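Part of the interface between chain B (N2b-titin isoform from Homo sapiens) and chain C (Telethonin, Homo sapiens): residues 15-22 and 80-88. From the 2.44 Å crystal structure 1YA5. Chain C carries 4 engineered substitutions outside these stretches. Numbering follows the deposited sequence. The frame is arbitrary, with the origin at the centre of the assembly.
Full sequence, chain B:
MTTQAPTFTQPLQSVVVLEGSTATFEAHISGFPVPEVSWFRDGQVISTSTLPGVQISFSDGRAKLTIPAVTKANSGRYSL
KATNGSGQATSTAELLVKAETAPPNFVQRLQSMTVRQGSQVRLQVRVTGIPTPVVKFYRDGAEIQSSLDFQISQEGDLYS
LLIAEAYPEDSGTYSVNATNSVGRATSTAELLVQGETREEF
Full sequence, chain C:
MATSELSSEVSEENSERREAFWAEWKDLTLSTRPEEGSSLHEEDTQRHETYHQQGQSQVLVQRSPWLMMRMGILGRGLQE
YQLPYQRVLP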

# COMPACT_ATOMS: atom_id res chain seq x y z
N VAL B 15 -8.10 3.86 -6.20
CA VAL B 15 -6.96 3.30 -6.89
C VAL B 15 -5.64 4.03 -6.58
O VAL B 15 -5.60 5.24 -6.34
CB VAL B 15 -7.21 3.18 -8.41
CG1 VAL B 15 -8.42 2.33 -8.68
CG2 VAL B 15 -7.38 4.56 -9.04
N VAL B 16 -4.56 3.25 -6.57
CA VAL B 16 -3.22 3.79 -6.33
C VAL B 16 -2.36 3.38 -7.50
O VAL B 16 -2.20 2.19 -7.77
CB VAL B 16 -2.59 3.23 -5.06
CG1 VAL B 16 -1.38 4.07 -4.68
CG2 VAL B 16 -3.59 3.26 -3.95
N VAL B 17 -1.82 4.38 -8.20
CA VAL B 17 -1.13 4.10 -9.45
C VAL B 17 0.14 4.92 -9.59
O VAL B 17 0.29 5.95 -8.93
CB VAL B 17 -2.04 4.30 -10.67
CG1 VAL B 17 -3.08 3.19 -10.71
CG2 VAL B 17 -2.74 5.67 -10.62
N LEU B 18 1.02 4.43 -10.46
CA LEU B 18 2.30 5.04 -10.69
C LEU B 18 2.14 6.19 -11.66
O LEU B 18 1.45 6.05 -12.68
CB LEU B 18 3.21 4.01 -11.33
CG LEU B 18 4.70 3.94 -10.99
CD1 LEU B 18 5.47 3.90 -12.29
CD2 LEU B 18 5.15 5.09 -10.12
N GLU B 19 2.77 7.33 -11.37
CA GLU B 19 2.73 8.47 -12.28
C GLU B 19 3.08 8.03 -13.69
O GLU B 19 4.09 7.36 -13.89
CB GLU B 19 3.72 9.53 -11.85
CG GLU B 19 3.32 10.93 -12.23
CD GLU B 19 4.33 11.97 -11.79
OE1 GLU B 19 5.16 11.65 -10.92
OE2 GLU B 19 4.28 13.11 -12.32
N GLY B 20 2.25 8.42 -14.65
CA GLY B 20 2.50 8.14 -16.06
C GLY B 20 1.92 6.83 -16.54
O GLY B 20 2.15 6.40 -17.66
N SER B 21 1.17 6.18 -15.67
CA SER B 21 0.53 4.94 -16.04
C SER B 21 -0.98 5.15 -16.09
O SER B 21 -1.48 6.21 -15.72
CB SER B 21 0.88 3.86 -15.03
OG SER B 21 0.44 4.23 -13.74
N THR B 22 -1.71 4.14 -16.54
CA THR B 22 -3.15 4.23 -16.60
C THR B 22 -3.86 3.92 -15.30
O THR B 22 -3.52 2.98 -14.59
CB THR B 22 -3.69 3.35 -17.72
OG1 THR B 22 -4.09 4.20 -18.81
CG2 THR B 22 -4.93 2.58 -17.25
N GLU C 80 2.51 -4.05 -9.68
CA GLU C 80 3.95 -3.98 -9.74
C GLU C 80 4.46 -3.24 -10.98
O GLU C 80 4.02 -3.49 -12.10
CB GLU C 80 4.53 -5.39 -9.67
CG GLU C 80 6.04 -5.45 -9.57
CD GLU C 80 6.55 -6.85 -9.26
OE1 GLU C 80 6.87 -7.08 -8.06
OE2 GLU C 80 6.62 -7.71 -10.18
N TYR C 81 5.42 -2.34 -10.77
CA TYR C 81 5.97 -1.55 -11.85
C TYR C 81 7.48 -1.74 -11.95
O TYR C 81 8.16 -1.89 -10.95
CB TYR C 81 5.67 -0.07 -11.61
CG TYR C 81 4.19 0.25 -11.52
CD1 TYR C 81 3.49 0.09 -10.32
CD2 TYR C 81 3.51 0.76 -12.61
CE1 TYR C 81 2.15 0.41 -10.24
CE2 TYR C 81 2.18 1.08 -12.53
CZ TYR C 81 1.50 0.90 -11.35
OH TYR C 81 0.15 1.21 -11.31
N GLN C 82 8.01 -1.72 -13.17
CA GLN C 82 9.45 -1.75 -13.36
C GLN C 82 10.00 -0.36 -13.67
O GLN C 82 9.67 0.19 -14.69
CB GLN C 82 9.78 -2.67 -14.51
CG GLN C 82 11.26 -2.67 -14.85
CD GLN C 82 12.08 -3.30 -13.75
OE1 GLN C 82 11.74 -4.39 -13.27
NE2 GLN C 82 13.13 -2.60 -13.31
N LEU C 83 10.85 0.18 -12.80
CA LEU C 83 11.33 1.56 -12.96
C LEU C 83 12.60 1.65 -13.77
O LEU C 83 13.39 0.71 -13.78
CB LEU C 83 11.60 2.20 -11.61
CG LEU C 83 10.50 2.17 -10.56
CD1 LEU C 83 10.68 3.35 -9.58
CD2 LEU C 83 9.19 2.26 -11.31
N PRO C 84 12.81 2.78 -14.46
CA PRO C 84 11.83 3.85 -14.71
C PRO C 84 10.70 3.40 -15.61
O PRO C 84 10.93 2.64 -16.54
CB PRO C 84 12.65 4.90 -15.44
CG PRO C 84 13.77 4.12 -16.08
CD PRO C 84 14.13 3.11 -15.04
N TYR C 85 9.49 3.87 -15.30
CA TYR C 85 8.31 3.41 -16.00
C TYR C 85 8.45 3.65 -17.48
O TYR C 85 8.85 4.74 -17.92
CB TYR C 85 7.03 4.07 -15.47
CG TYR C 85 5.77 3.40 -15.97
CD1 TYR C 85 5.41 2.14 -15.52
CD2 TYR C 85 4.96 4.01 -16.92
CE1 TYR C 85 4.27 1.51 -15.99
CE2 TYR C 85 3.82 3.39 -17.40
CZ TYR C 85 3.48 2.13 -16.93
OH TYR C 85 2.34 1.51 -17.41
N GLN C 86 8.12 2.61 -18.24
CA GLN C 86 8.37 2.59 -19.68
C GLN C 86 7.08 2.33 -20.42
O GLN C 86 6.68 1.20 -20.67
CB GLN C 86 9.41 1.53 -20.03
CG GLN C 86 10.53 1.44 -19.01
CD GLN C 86 10.16 0.56 -17.83
OE1 GLN C 86 10.97 -0.26 -17.39
NE2 GLN C 86 8.95 0.69 -17.26
N ARG C 87 6.45 3.45 -20.75
CA ARG C 87 5.12 3.47 -21.32
C ARG C 87 5.07 2.70 -22.63
O ARG C 87 6.10 2.39 -23.22
CB ARG C 87 4.75 4.92 -21.59
CG ARG C 87 5.76 5.91 -21.03
CD ARG C 87 5.09 6.79 -20.00
NE ARG C 87 6.00 7.24 -18.96
CZ ARG C 87 5.83 8.39 -18.30
NH1 ARG C 87 4.81 9.19 -18.60
NH2 ARG C 87 6.69 8.74 -17.34
N VAL C 88 3.86 2.39 -23.07
CA VAL C 88 3.69 1.79 -24.38
C VAL C 88 2.72 2.60 -25.24
O VAL C 88 1.62 2.97 -24.80
CB VAL C 88 3.21 0.33 -24.26
CG1 VAL C 88 4.35 -0.63 -24.57
CG2 VAL C 88 2.62 0.08 -22.88
O HOH W 1 -1.15 1.54 -13.51

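Two strands can run side by side and still leave the work of adhesion to side chains, and this contact between titin and telethonin is a good example. Strand 15-18 of chain B and strand 80-82 of chain C point almost the same way, their axes 10° apart, but the closest approach of those axes is 8.6 Å, too wide for backbone-to-backbone pairing.

The central bump is Leu B18. Its CB sits over one face of the Tyr C81 ring, 3.4 Å from the ring centroid and 16° off the normal, a CH-pi contact in which an aliphatic carbon lies against the aromatic electron cloud. Farther out, Leu B18 CD1 enters a hollow lined by Tyr C85 and Leu C83, 3.5 Å from Tyr C85 CB and 4.2 Å from Leu C83 CD2. One leucine thus touches three telethonin side chains.

Tyr C81 reaches back across the gap. Its OH accepts a weak hydrogen bond from the backbone N of Leu B18 (3.4 Å) and lies 3.8 Å from Val B17 CG1. Water 1, 2.6 Å from Tyr C81 OH, donates a hydrogen bond to Thr B22 O at 3.0 Å, so the phenol is tied to chain B directly at Leu B18 and through the water at Thr B22.

A type II turn, Leu B18 to Ser B21, is closed by Ser B21 N bonding to Leu B18 O at 3.0 Å. Its flat spot is Gly B20, whose CA packs 3.6 Å from Arg C87 NH1, over one face of the guanidinium. A CB there would clash with Arg C87 NH1, and the glycine's backbone angles would in any case jam it against the preceding carbonyl. Beside it, Tyr C85 leans along the turn, with CE2 3.5 Å from Gly B20 O and OH 3.6 Å from Ser B21 CB.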